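Local coordinates for protein NAD-dependent aldehyde dehydrogenase (Burkholderia multivorans, PDB 5UJU) that probably catalyses the NAD-dependent oxidation of aldehydes to carboxylic acids, at residues A[29-34]-A[529-534]; A[35-40]-A[159-164]; A[172-177]-A[549-554]; A[314-319]-A[539-544]; A[340-345]-A[520-525]. All coordinates share one frame; numbering follows the deposited sequence. Where two conformers were deposited one is given.

Interaction 1 of 5, residues A[29-34]-A[529-534]; sequences ESRGYW and SDFHGT. With EDO (1,2-ethanediol), chain G.
Arg31 carries its CG anti to its own carbonyl carbon, beside the backbone N (chi1 -57°), and a bend at chi3 (77°) turns NE toward Ser529 O. The guanidinium beyond lies almost flat on the Phe531 ring: NH2 sits 3.4 Å above the ring plane, over its centre, while Phe531 CZ is beneath the middle of the guanidinium. Arg31 CZ is 3.8 Å from the ring centroid, a stacked cation-pi pair. Ser529 N lies over the opposite guanidinium face. Arginine suits this buried place because a flat cation can stack on an aromatic face and still donate hydrogen bonds: Arg31 NE gives one to Ser529 O at 2.9 Å, approaching from above the carbonyl plane, and NH2 adds a weak one. The exchange is returned by Ser529 OG, which donates to Arg31 O at 2.8 Å. Arg31 is the first residue beyond helix 18-30, with positive phi, and this mutual grip ties the helix end to the long loop that follows strand 511-514 in the aldehyde dehydrogenase fold. The second subunit adds its own bonds, Lys198 to Ser529 OG and Tyr200 to Ser529 O, both from its strand 191-211. Asp530 turns away from Arg31; its OD2 accepts from O2 of a 1,2-ethanediol, probably from the crystallisation liquor, and its OD1 forms a salt bridge with Lys198 of the second subunit.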
# COMPACT_ATOMS: atom_id res chain seq x y z
N GLU A 29 17.61 2.10 7.69
CA GLU A 29 17.15 2.01 9.07
C GLU A 29 17.77 3.06 9.99
O GLU A 29 17.08 3.61 10.86
CB GLU A 29 17.43 0.62 9.63
CG GLU A 29 16.85 0.40 11.00
CD GLU A 29 16.80 -1.06 11.37
OE1 GLU A 29 17.51 -1.86 10.73
OE2 GLU A 29 16.04 -1.41 12.30
N SER A 30 19.06 3.36 9.83
CA SER A 30 19.72 4.33 10.71
C SER A 30 19.53 5.77 10.24
O SER A 30 19.42 6.68 11.07
CB SER A 30 21.21 4.01 10.81
OG SER A 30 21.86 4.32 9.59
N ARG A 31 19.52 5.99 8.92
CA ARG A 31 19.17 7.27 8.29
C ARG A 31 20.21 8.37 8.53
O ARG A 31 19.89 9.56 8.46
CB ARG A 31 17.77 7.73 8.71
CG ARG A 31 16.68 6.68 8.40
CD ARG A 31 15.25 7.25 8.32
NE ARG A 31 15.00 7.96 7.06
CZ ARG A 31 14.73 7.38 5.89
NH1 ARG A 31 14.69 6.05 5.77
NH2 ARG A 31 14.51 8.13 4.82
N GLY A 32 21.47 7.98 8.78
CA GLY A 32 22.59 8.89 8.65
C GLY A 32 22.94 9.11 7.19
O GLY A 32 22.16 8.81 6.28
N TYR A 33 24.14 9.66 6.95
CA TYR A 33 24.61 9.91 5.58
C TYR A 33 25.28 8.67 5.01
O TYR A 33 26.18 8.09 5.63
CB TYR A 33 25.59 11.08 5.50
CG TYR A 33 26.15 11.18 4.09
CD1 TYR A 33 25.33 11.56 3.03
CD2 TYR A 33 27.46 10.80 3.80
CE1 TYR A 33 25.80 11.61 1.73
CE2 TYR A 33 27.95 10.85 2.49
CZ TYR A 33 27.11 11.25 1.46
OH TYR A 33 27.55 11.31 0.16
N TRP A 34 24.88 8.29 3.79
CA TRP A 34 25.54 7.21 3.07
C TRP A 34 25.13 7.25 1.60
O TRP A 34 23.98 7.57 1.27
CB TRP A 34 25.21 5.83 3.65
CG TRP A 34 25.89 4.70 2.92
CD1 TRP A 34 27.22 4.35 2.99
CD2 TRP A 34 25.30 3.81 1.97
NE1 TRP A 34 27.47 3.28 2.17
CE2 TRP A 34 26.31 2.92 1.53
CE3 TRP A 34 24.00 3.66 1.46
CZ2 TRP A 34 26.07 1.91 0.60
CZ3 TRP A 34 23.76 2.65 0.55
CH2 TRP A 34 24.79 1.78 0.13
N SER A 529 17.96 8.98 4.04
CA SER A 529 17.75 9.79 5.23
C SER A 529 16.49 10.64 5.08
O SER A 529 15.61 10.62 5.96
CB SER A 529 18.98 10.66 5.51
OG SER A 529 18.83 11.42 6.71
N ASP A 530 16.36 11.37 3.97
CA ASP A 530 15.24 12.28 3.75
C ASP A 530 14.16 11.58 2.93
O ASP A 530 14.40 11.18 1.78
CB ASP A 530 15.71 13.55 3.04
CG ASP A 530 16.83 14.26 3.79
OD1 ASP A 530 16.76 14.35 5.04
OD2 ASP A 530 17.79 14.72 3.14
N PHE A 531 12.97 11.46 3.51
CA PHE A 531 11.80 11.06 2.73
C PHE A 531 11.42 12.20 1.79
O PHE A 531 11.19 13.33 2.24
CB PHE A 531 10.63 10.73 3.66
CG PHE A 531 10.88 9.58 4.58
CD1 PHE A 531 10.85 8.27 4.10
CD2 PHE A 531 11.16 9.80 5.93
CE1 PHE A 531 11.09 7.21 4.94
CE2 PHE A 531 11.40 8.74 6.78
CZ PHE A 531 11.36 7.44 6.29
N HIS A 532 11.33 11.89 0.50
CA HIS A 532 10.90 12.86 -0.50
C HIS A 532 9.38 12.78 -0.62
O HIS A 532 8.84 11.80 -1.14
CB HIS A 532 11.58 12.59 -1.83
CG HIS A 532 11.12 13.50 -2.93
ND1 HIS A 532 11.56 14.80 -3.05
CD2 HIS A 532 10.26 13.29 -3.95
CE1 HIS A 532 10.99 15.35 -4.11
NE2 HIS A 532 10.19 14.46 -4.67
N GLY A 533 8.70 13.82 -0.14
CA GLY A 533 7.25 13.77 0.01
C GLY A 533 6.84 12.85 1.14
O GLY A 533 7.61 11.97 1.55
N THR A 534 5.64 13.03 1.68
CA THR A 534 5.15 12.15 2.73
C THR A 534 4.11 11.15 2.27
O THR A 534 4.02 10.07 2.85
CB THR A 534 4.55 12.97 3.88
OG1 THR A 534 3.38 13.67 3.41
CG2 THR A 534 5.58 13.97 4.45
C1 EDO G . 20.70 17.41 3.00
O1 EDO G . 19.98 17.17 1.79
C2 EDO G . 20.35 16.37 4.06
O2 EDO G . 18.98 16.47 4.48

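Interaction 2 of 5, residues A[35-40]-A[159-164]; sequences SPFAEM and HAQDRA
Phe37 lies over Gln161 with its ring face, and CB of Gln161 stands 4.0 Å from the ring centroid in a CH-pi contact. The other face is covered from within the loop by Pro36 CG, which leaves the ring sandwiched between two aliphatic groups. Asp162 comes instead to the ring edge, its OD1 3.4 Å from Phe37 CD2, where a carboxylate oxygen meets the weakly positive rim of an aromatic. The same OD1 is 2.7 Å from Ser35 OG, a small hydroxyl that fits close, and OD2 accepts from a water that also donates to Phe37 O. At the far end Glu39 CG lies between its backbone N and carbonyl carbon (chi1 66°), the chain extended beyond, and the carboxylate and His159 ring planes are 42° apart. His159 NE2 donates to Glu39 OE1 at 2.6 Å in the ring plane, a nearly straight His-carboxylate hydrogen bond. The carboxylate may favour a protonated imidazole, although Lys186 of the second subunit shares its charge through OE2. The amide end of Gln161 is held by Asn131 and Ser134. The loop 35-40 thus lies along helix 158-175, with Phe37 also against Leu127 and Asn131 of helix 97-132.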
# COMPACT_ATOMS: atom_id res chain seq x y z
N SER A 35 26.09 6.94 0.72
CA SER A 35 25.89 6.83 -0.72
C SER A 35 27.00 5.99 -1.33
O SER A 35 28.18 6.31 -1.16
CB SER A 35 25.88 8.20 -1.40
OG SER A 35 25.88 8.04 -2.81
N PRO A 36 26.67 4.92 -2.07
CA PRO A 36 27.72 4.14 -2.73
C PRO A 36 28.17 4.73 -4.05
O PRO A 36 29.11 4.20 -4.66
CB PRO A 36 27.03 2.78 -2.96
CG PRO A 36 25.61 3.17 -3.22
CD PRO A 36 25.33 4.38 -2.33
N PHE A 37 27.53 5.80 -4.52
CA PHE A 37 27.82 6.38 -5.82
C PHE A 37 28.41 7.77 -5.61
O PHE A 37 27.76 8.64 -5.03
CB PHE A 37 26.56 6.42 -6.69
CG PHE A 37 25.90 5.05 -6.88
CD1 PHE A 37 26.57 4.02 -7.52
CD2 PHE A 37 24.61 4.82 -6.42
CE1 PHE A 37 25.97 2.76 -7.70
CE2 PHE A 37 23.99 3.57 -6.59
CZ PHE A 37 24.67 2.54 -7.23
N ALA A 38 29.65 7.95 -6.05
CA ALA A 38 30.36 9.20 -5.82
C ALA A 38 29.68 10.34 -6.57
O ALA A 38 29.58 10.31 -7.80
CB ALA A 38 31.82 9.07 -6.26
N GLU A 39 29.22 11.34 -5.83
CA GLU A 39 28.50 12.44 -6.45
C GLU A 39 29.43 13.43 -7.15
O GLU A 39 28.96 14.20 -8.00
CB GLU A 39 27.64 13.17 -5.41
CG GLU A 39 28.46 13.88 -4.36
CD GLU A 39 27.60 14.72 -3.45
OE1 GLU A 39 26.36 14.60 -3.48
OE2 GLU A 39 28.18 15.55 -2.72
N MET A 40 30.72 13.44 -6.81
CA MET A 40 31.54 14.39 -7.57
C MET A 40 32.05 13.75 -8.85
O MET A 40 32.48 12.59 -8.84
CB MET A 40 32.72 14.88 -6.75
CG MET A 40 32.31 15.66 -5.50
SD MET A 40 31.26 17.07 -5.87
CE MET A 40 32.35 18.09 -6.87
N HIS A 159 22.87 10.76 -7.69
CA HIS A 159 21.76 10.94 -6.76
C HIS A 159 20.53 10.14 -7.18
O HIS A 159 19.83 9.58 -6.34
CB HIS A 159 21.41 12.43 -6.61
CG HIS A 159 22.44 13.22 -5.86
ND1 HIS A 159 22.29 14.56 -5.60
CD2 HIS A 159 23.62 12.86 -5.31
CE1 HIS A 159 23.35 15.00 -4.93
NE2 HIS A 159 24.17 13.98 -4.75
N ALA A 160 20.27 10.07 -8.50
CA ALA A 160 19.17 9.24 -8.98
C ALA A 160 19.47 7.77 -8.73
O ALA A 160 18.58 7.01 -8.33
CB ALA A 160 18.92 9.47 -10.47
N GLN A 161 20.73 7.37 -8.96
CA GLN A 161 21.14 6.00 -8.67
C GLN A 161 21.02 5.69 -7.18
O GLN A 161 20.60 4.59 -6.80
CB GLN A 161 22.57 5.80 -9.18
CG GLN A 161 22.66 5.94 -10.71
CD GLN A 161 23.98 6.51 -11.17
OE1 GLN A 161 24.94 6.60 -10.41
NE2 GLN A 161 24.04 6.88 -12.45
N ASP A 162 21.34 6.67 -6.31
CA ASP A 162 21.06 6.53 -4.88
C ASP A 162 19.59 6.20 -4.62
O ASP A 162 19.27 5.28 -3.86
CB ASP A 162 21.43 7.82 -4.14
CG ASP A 162 22.92 8.01 -3.96
OD1 ASP A 162 23.68 7.02 -4.03
OD2 ASP A 162 23.34 9.18 -3.74
N ARG A 163 18.69 6.97 -5.23
CA ARG A 163 17.26 6.77 -4.99
C ARG A 163 16.77 5.45 -5.57
O ARG A 163 15.86 4.82 -5.02
CB ARG A 163 16.45 7.94 -5.58
CG ARG A 163 16.56 9.27 -4.78
CD ARG A 163 15.87 9.16 -3.42
NE ARG A 163 15.97 10.40 -2.63
CZ ARG A 163 15.41 10.59 -1.43
NH1 ARG A 163 14.72 9.62 -0.85
NH2 ARG A 163 15.56 11.76 -0.80
N ALA A 164 17.33 5.04 -6.71
CA ALA A 164 17.03 3.71 -7.23
C ALA A 164 17.48 2.63 -6.25
O ALA A 164 16.72 1.72 -5.91
CB ALA A 164 17.69 3.52 -8.60
O HOH W 1 25.41 10.29 -4.62

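Interaction 3 of 5, residues A[172-177]-A[549-554]; sequences WDQLRR and FVANRF
The Phe554 ring meets Leu175 with one face: CD2 of the leucine stands 3.6 Å above the plane, directly over the centre and only 4° off the normal, a CH-pi contact in which all six ring carbons are nearly equidistant from the methyl. At the ring edge, near its plane, Gln174 CB approaches CZ at 4.0 Å. Phe554 CG, set between its backbone N and carbonyl carbon (chi1 64°), comes to lie 3.8 Å from Leu175 CD2. A branched leucine end and a flat phenylalanine pair well here, since one methyl can settle on the middle of a ring. Further along, the aliphatic part of Gln174 packs CG against Val550 CG2 at 4.0 Å and lies beside Ala551 CB. The contact joins the C-terminal part of helix 158-175 to helix 547-550, the type I turn from Val550 to Arg553 and the start of strand 554-562, which pairs antiparallel with strand 191-211; Ile202 of that strand touches both Leu175 and Phe554. Arg553 NE donates back to Phe549 O, just before the turn, at 2.7 Å. On the helix side Asp173 OD1 takes both NE and NH2 of Arg176. Gln174 also packs on Ala547 of the second subunit.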
# COMPACT_ATOMS: atom_id res chain seq x y z
N TRP A 172 13.89 -5.33 -1.05
CA TRP A 172 14.55 -6.47 -0.43
C TRP A 172 14.21 -6.56 1.06
O TRP A 172 14.02 -7.65 1.61
CB TRP A 172 16.06 -6.38 -0.65
CG TRP A 172 16.87 -7.42 0.09
CD1 TRP A 172 17.86 -7.20 1.01
CD2 TRP A 172 16.74 -8.84 -0.02
NE1 TRP A 172 18.36 -8.40 1.46
CE2 TRP A 172 17.68 -9.42 0.84
CE3 TRP A 172 15.91 -9.68 -0.79
CZ2 TRP A 172 17.83 -10.81 0.97
CZ3 TRP A 172 16.05 -11.05 -0.65
CH2 TRP A 172 17.00 -11.60 0.23
N ASP A 173 14.09 -5.40 1.74
CA ASP A 173 13.76 -5.41 3.16
C ASP A 173 12.45 -6.14 3.43
O ASP A 173 12.33 -6.86 4.43
CB ASP A 173 13.69 -3.97 3.66
CG ASP A 173 13.77 -3.86 5.18
OD1 ASP A 173 14.37 -4.75 5.83
OD2 ASP A 173 13.24 -2.88 5.72
N GLN A 174 11.45 -5.97 2.56
CA GLN A 174 10.19 -6.72 2.67
C GLN A 174 10.34 -8.17 2.21
O GLN A 174 9.79 -9.08 2.83
CB GLN A 174 9.09 -6.05 1.84
CG GLN A 174 8.71 -4.66 2.27
CD GLN A 174 8.27 -4.66 3.72
OE1 GLN A 174 7.70 -5.64 4.20
NE2 GLN A 174 8.51 -3.56 4.40
N LEU A 175 11.01 -8.38 1.08
CA LEU A 175 11.09 -9.73 0.51
C LEU A 175 11.83 -10.69 1.45
O LEU A 175 11.45 -11.86 1.58
CB LEU A 175 11.76 -9.69 -0.86
CG LEU A 175 11.02 -8.93 -1.97
CD1 LEU A 175 11.90 -8.72 -3.21
CD2 LEU A 175 9.73 -9.64 -2.35
N ARG A 176 12.89 -10.22 2.10
CA ARG A 176 13.68 -11.10 2.94
C ARG A 176 12.94 -11.57 4.18
O ARG A 176 13.42 -12.51 4.83
CB ARG A 176 14.98 -10.42 3.35
CG ARG A 176 14.79 -9.32 4.35
CD ARG A 176 16.06 -8.52 4.49
NE ARG A 176 15.90 -7.44 5.46
CZ ARG A 176 16.53 -7.38 6.62
NH1 ARG A 176 17.39 -8.33 6.96
NH2 ARG A 176 16.33 -6.34 7.43
N ARG A 177 11.81 -10.96 4.54
CA ARG A 177 11.05 -11.33 5.72
C ARG A 177 10.11 -12.50 5.48
O ARG A 177 9.42 -12.93 6.42
CB ARG A 177 10.23 -10.14 6.23
CG ARG A 177 11.01 -8.86 6.41
CD ARG A 177 10.11 -7.76 6.96
NE ARG A 177 10.59 -6.42 6.60
CZ ARG A 177 10.06 -5.29 7.07
NH1 ARG A 177 9.05 -5.34 7.92
NH2 ARG A 177 10.55 -4.12 6.68
N PHE A 549 5.86 2.10 -0.16
CA PHE A 549 6.23 2.35 -1.54
C PHE A 549 6.53 1.05 -2.31
O PHE A 549 6.46 1.07 -3.54
CB PHE A 549 7.44 3.29 -1.61
CG PHE A 549 7.79 3.76 -3.01
CD1 PHE A 549 6.94 4.62 -3.69
CD2 PHE A 549 8.94 3.32 -3.64
CE1 PHE A 549 7.25 5.05 -4.97
CE2 PHE A 549 9.26 3.75 -4.92
CZ PHE A 549 8.41 4.62 -5.59
N VAL A 550 6.84 -0.05 -1.62
CA VAL A 550 7.20 -1.31 -2.28
C VAL A 550 6.36 -2.51 -1.86
O VAL A 550 6.27 -3.49 -2.63
CB VAL A 550 8.70 -1.63 -2.05
CG1 VAL A 550 9.59 -0.54 -2.57
CG2 VAL A 550 8.97 -1.92 -0.57
N ALA A 551 5.74 -2.52 -0.68
CA ALA A 551 5.19 -3.75 -0.11
C ALA A 551 4.01 -4.30 -0.90
O ALA A 551 3.68 -5.48 -0.75
CB ALA A 551 4.75 -3.53 1.34
N ASN A 552 3.37 -3.48 -1.72
CA ASN A 552 2.23 -3.93 -2.51
C ASN A 552 2.61 -4.34 -3.93
O ASN A 552 1.73 -4.70 -4.70
CB ASN A 552 1.16 -2.84 -2.58
CG ASN A 552 -0.24 -3.39 -2.47
OD1 ASN A 552 -0.44 -4.58 -2.20
ND2 ASN A 552 -1.22 -2.53 -2.68
N ARG A 553 3.88 -4.23 -4.32
CA ARG A 553 4.26 -4.52 -5.71
C ARG A 553 4.49 -6.00 -5.97
O ARG A 553 4.70 -6.38 -7.14
CB ARG A 553 5.51 -3.71 -6.09
CG ARG A 553 5.35 -2.18 -5.86
CD ARG A 553 6.57 -1.42 -6.38
NE ARG A 553 6.49 0.01 -6.05
CZ ARG A 553 6.26 0.98 -6.92
NH1 ARG A 553 6.10 0.72 -8.22
NH2 ARG A 553 6.19 2.24 -6.49
N PHE A 554 4.47 -6.83 -4.94
CA PHE A 554 4.51 -8.28 -5.07
C PHE A 554 3.41 -8.83 -4.18
O PHE A 554 2.91 -8.13 -3.29
CB PHE A 554 5.87 -8.87 -4.65
CG PHE A 554 6.17 -8.66 -3.19
CD1 PHE A 554 5.85 -9.63 -2.25
CD2 PHE A 554 6.71 -7.46 -2.75
CE1 PHE A 554 6.09 -9.43 -0.89
CE2 PHE A 554 6.94 -7.24 -1.39
CZ PHE A 554 6.64 -8.22 -0.47

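Interaction 4 of 5, residues A[314-319]-A[539-544]; sequences VYTEKA and AANAAL
Asn541 and the backbone of strand 313-317 make the tight part of this contact. The asparagine CG lies between its own N and carbonyl carbon (chi1 77°), and its amide meets the strand with both ends: ND2 donates to Val314 O at 2.8 Å, and OD1 accepts from Thr316 N at 2.7 Å. Asparagine suits the place because a side-chain amide can imitate a peptide group, offering a donor and an acceptor to a strand edge. Two backbone bonds, Asn541 N to Thr316 O and Lys318 N to Ala539 O, flank the single bridge between Glu317 and Ala540, whose CA atoms are 4.4 Å apart. Small alanines let the loop come this close; Ala540 CA lies 3.2 Å from Thr316 O in a CA-H...O contact. A buried apolar touch joins them, Ala542 CB meeting the rim of the Tyr315 ring at CD1, 4.0 Å away and in the ring plane.

Glu317 and Lys318 form a partly exposed side. Glu317 bends at chi2 (-86°), which swings CD round toward the loop; OE2 then lies 3.5 Å from CG of the buried Leu544. Lys318 runs its CE past Ala540 N at 4.0 Å, and its NZ is bound by Glu306, which also holds Thr316 OG1. Strand 313-317 pairs parallel with 290-296 on its other side, so the loop adds one bridge to an edge strand, consistent with the Rossmann-like NAD-binding domain of aldehyde dehydrogenases.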
# COMPACT_ATOMS: atom_id res chain seq x y z
N VAL A 314 -1.36 2.89 -8.07
CA VAL A 314 -0.90 4.15 -8.66
C VAL A 314 -0.10 4.93 -7.62
O VAL A 314 -0.60 5.20 -6.51
CB VAL A 314 -2.08 4.97 -9.19
CG1 VAL A 314 -1.58 6.23 -9.88
CG2 VAL A 314 -2.88 4.13 -10.17
N TYR A 315 1.13 5.30 -7.97
CA TYR A 315 2.00 6.12 -7.14
C TYR A 315 2.26 7.42 -7.87
O TYR A 315 2.70 7.40 -9.03
CB TYR A 315 3.32 5.39 -6.86
CG TYR A 315 3.11 3.99 -6.34
CD1 TYR A 315 3.01 3.75 -4.97
CD2 TYR A 315 3.00 2.91 -7.21
CE1 TYR A 315 2.81 2.48 -4.48
CE2 TYR A 315 2.79 1.62 -6.73
CZ TYR A 315 2.70 1.42 -5.36
OH TYR A 315 2.51 0.16 -4.85
N THR A 316 1.98 8.55 -7.22
CA THR A 316 2.00 9.82 -7.92
C THR A 316 2.86 10.83 -7.18
O THR A 316 2.92 10.82 -5.94
CB THR A 316 0.59 10.42 -8.09
OG1 THR A 316 -0.03 10.57 -6.80
CG2 THR A 316 -0.29 9.54 -8.99
N GLU A 317 3.55 11.66 -7.97
CA GLU A 317 4.18 12.91 -7.55
C GLU A 317 3.51 14.02 -8.35
O GLU A 317 3.56 14.01 -9.58
CB GLU A 317 5.68 12.93 -7.83
CG GLU A 317 6.50 11.84 -7.17
CD GLU A 317 6.91 12.23 -5.77
OE1 GLU A 317 6.93 13.45 -5.49
OE2 GLU A 317 7.25 11.33 -4.96
N LYS A 318 2.90 14.98 -7.65
CA LYS A 318 2.11 16.03 -8.28
C LYS A 318 2.64 17.40 -7.83
O LYS A 318 3.72 17.51 -7.27
CB LYS A 318 0.62 15.81 -7.95
CG LYS A 318 0.09 14.42 -8.42
CD LYS A 318 -1.23 14.02 -7.74
CE LYS A 318 -1.05 13.62 -6.29
NZ LYS A 318 -2.33 13.10 -5.72
N ALA A 319 1.86 18.44 -8.09
CA ALA A 319 2.29 19.79 -7.75
C ALA A 319 1.91 20.15 -6.33
O ALA A 319 0.94 19.63 -5.77
CB ALA A 319 1.66 20.80 -8.71
N ALA A 539 0.32 16.78 -2.81
CA ALA A 539 1.46 16.83 -3.74
C ALA A 539 1.96 15.45 -4.15
O ALA A 539 2.71 15.35 -5.14
CB ALA A 539 2.60 17.64 -3.12
N ALA A 540 1.59 14.40 -3.44
CA ALA A 540 2.06 13.04 -3.74
C ALA A 540 1.29 12.07 -2.87
O ALA A 540 1.02 12.37 -1.70
CB ALA A 540 3.57 12.90 -3.47
N ASN A 541 0.93 10.92 -3.44
CA ASN A 541 0.24 9.90 -2.67
C ASN A 541 1.19 8.83 -2.13
O ASN A 541 0.74 7.85 -1.54
CB ASN A 541 -0.89 9.25 -3.50
CG ASN A 541 -0.37 8.23 -4.55
OD1 ASN A 541 0.84 8.10 -4.78
ND2 ASN A 541 -1.30 7.50 -5.17
N ALA A 542 2.50 9.03 -2.28
CA ALA A 542 3.51 8.10 -1.80
C ALA A 542 4.76 8.87 -1.43
O ALA A 542 4.97 10.01 -1.87
CB ALA A 542 3.84 7.03 -2.86
N ALA A 543 5.59 8.25 -0.59
CA ALA A 543 6.88 8.79 -0.19
C ALA A 543 8.01 8.02 -0.86
O ALA A 543 7.95 6.80 -0.98
CB ALA A 543 7.08 8.71 1.33
N LEU A 544 9.05 8.76 -1.25
CA LEU A 544 10.30 8.19 -1.76
C LEU A 544 11.33 8.21 -0.64
O LEU A 544 11.83 9.27 -0.27
CB LEU A 544 10.82 8.98 -2.96
CG LEU A 544 9.99 9.20 -4.22
CD1 LEU A 544 10.77 10.11 -5.20
CD2 LEU A 544 9.64 7.87 -4.89

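Interaction 5 of 5, residues A[340-345]-A[520-525]; sequences AFSLAL and VFVNQS
Asn523 and Ser342 share the one direct hydrogen bond of this contact: Asn523 ND2 donates to Ser342 O at 2.9 Å, nearly straight (171°), in the carbonyl plane and on a lone pair. Asn523 CG stands beside its backbone N, anti to the carbonyl carbon (chi1 -42°), which carries the amide toward Ser342; OD1 rests 3.1 Å from Ser342 CB. Asparagine suits this place, since its short amide reaches a main-chain oxygen near the helix end. Beside this pair Phe521 CE1 touches Phe341 CB at 3.4 Å, and the two rings stand oblique, centroids 5.3 Å apart and planes at 41°. Phe341 also packs on Leu387 and Leu397 of neighbouring helices. Leu345 CD1 lies 4.1 Å from Asn523 ND2.

Beyond these, a water bridges the two segments, donating to Ser342 OG at 2.6 Å and accepting from Val522 N at 2.8 Å. Ser342 OG is held by Asn338 O one helical turn back, and Asn338 ND2 bonds Val520 O. The loop has its own brace: a type I turn from Phe521 to Gln524, with Phe521 N donating to Gln524 OE1. Thr352 OG1 is hydrogen-bonded to Asn523 O, and Arg560 of the second subunit to Gln524 O. Helix 332-344 is thereby tied to the loop after strand 511-514, about 8 Å from the bound sodium ion at Asn523, in the part built on the sheet containing strands 323-326 and 487-491, consistent with the catalytic domain of this family.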
# COMPACT_ATOMS: atom_id res chain seq x y z
N ALA A 340 18.09 32.82 -1.36
CA ALA A 340 18.37 33.22 -2.73
C ALA A 340 18.91 32.06 -3.57
O ALA A 340 18.52 31.88 -4.73
CB ALA A 340 19.38 34.37 -2.73
N PHE A 341 19.86 31.29 -3.01
CA PHE A 341 20.33 30.10 -3.71
C PHE A 341 19.17 29.16 -4.00
O PHE A 341 19.11 28.54 -5.08
CB PHE A 341 21.38 29.36 -2.88
CG PHE A 341 22.79 29.71 -3.22
CD1 PHE A 341 23.32 29.37 -4.45
CD2 PHE A 341 23.60 30.36 -2.29
CE1 PHE A 341 24.63 29.70 -4.77
CE2 PHE A 341 24.91 30.69 -2.59
CZ PHE A 341 25.43 30.36 -3.83
N SER A 342 18.25 29.01 -3.04
CA SER A 342 17.13 28.09 -3.21
C SER A 342 16.21 28.53 -4.32
O SER A 342 15.60 27.69 -5.00
CB SER A 342 16.36 27.98 -1.90
OG SER A 342 17.24 27.63 -0.85
N LEU A 343 16.08 29.84 -4.52
CA LEU A 343 15.26 30.38 -5.60
C LEU A 343 15.97 30.28 -6.95
O LEU A 343 15.30 30.15 -7.98
CB LEU A 343 14.89 31.83 -5.31
CG LEU A 343 13.94 32.09 -4.14
CD1 LEU A 343 13.89 33.60 -3.83
CD2 LEU A 343 12.56 31.53 -4.44
N ALA A 344 17.29 30.35 -6.96
CA ALA A 344 18.08 30.44 -8.19
C ALA A 344 18.43 29.08 -8.80
O ALA A 344 18.56 28.97 -10.02
CB ALA A 344 19.36 31.22 -7.92
N LEU A 345 18.59 28.05 -7.96
CA LEU A 345 18.99 26.72 -8.39
C LEU A 345 18.09 26.20 -9.51
O LEU A 345 16.89 26.00 -9.31
CB LEU A 345 18.91 25.78 -7.19
CG LEU A 345 20.17 25.38 -6.43
CD1 LEU A 345 19.76 24.40 -5.36
CD2 LEU A 345 21.18 24.75 -7.37
N VAL A 520 23.25 23.79 3.14
CA VAL A 520 22.16 22.87 2.83
C VAL A 520 20.93 23.71 2.48
O VAL A 520 20.58 24.65 3.22
CB VAL A 520 21.87 21.90 3.99
CG1 VAL A 520 20.60 21.10 3.72
CG2 VAL A 520 23.05 20.97 4.21
N PHE A 521 20.30 23.40 1.36
CA PHE A 521 19.16 24.17 0.87
C PHE A 521 17.90 23.32 0.91
O PHE A 521 17.95 22.09 0.74
CB PHE A 521 19.41 24.68 -0.55
CG PHE A 521 20.72 25.37 -0.70
CD1 PHE A 521 20.91 26.65 -0.17
CD2 PHE A 521 21.79 24.74 -1.33
CE1 PHE A 521 22.13 27.29 -0.28
CE2 PHE A 521 23.01 25.38 -1.44
CZ PHE A 521 23.18 26.66 -0.92
N VAL A 522 16.76 23.99 1.14
CA VAL A 522 15.49 23.28 1.23
C VAL A 522 15.24 22.46 -0.02
O VAL A 522 14.58 21.42 0.03
CB VAL A 522 14.33 24.26 1.52
CG1 VAL A 522 14.04 25.14 0.30
CG2 VAL A 522 13.09 23.50 1.98
N ASN A 523 15.82 22.87 -1.17
CA ASN A 523 15.64 22.10 -2.40
C ASN A 523 16.23 20.70 -2.27
O ASN A 523 15.77 19.78 -2.95
CB ASN A 523 16.30 22.77 -3.60
CG ASN A 523 16.07 24.27 -3.65
OD1 ASN A 523 16.19 24.95 -2.64
ND2 ASN A 523 15.75 24.79 -4.84
N GLN A 524 17.24 20.52 -1.42
CA GLN A 524 18.05 19.31 -1.43
C GLN A 524 17.46 18.22 -0.53
O GLN A 524 16.87 18.50 0.52
CB GLN A 524 19.47 19.61 -0.97
CG GLN A 524 20.21 20.57 -1.88
CD GLN A 524 21.52 21.03 -1.28
OE1 GLN A 524 21.61 21.36 -0.10
NE2 GLN A 524 22.57 21.01 -2.10
N SER A 525 17.63 16.97 -0.96
CA SER A 525 17.28 15.84 -0.11
C SER A 525 18.23 14.69 -0.42
O SER A 525 18.62 14.49 -1.57
CB SER A 525 15.81 15.39 -0.28
OG SER A 525 15.59 14.70 -1.49
O HOH W 2 16.81 26.72 1.58

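Overall arrangement
From the N terminus, interaction 1 joins the end of helix 18-30 to residues 529-534, closing a loop of nearly the whole chain. Interaction 2, from 35-40 to helix 158-175, closes a short loop within it. Interaction 3 starts further along that helix and ends at 549-554, so it crosses interaction 1. Interaction 4 runs from strand 313-317 to 539-544, inside interaction 3 and again crossing interaction 1; interaction 5, from helix 332-344 to 520-525, lies within interactions 1, 3 and 4. The stretch after strand 511-514 thus meets helix 332-344, helix 18-30 and strand 313-317 in turn. Arg163 bonds Asp530 and, weakly, Ser525, linking interaction 2 to 1 and 5.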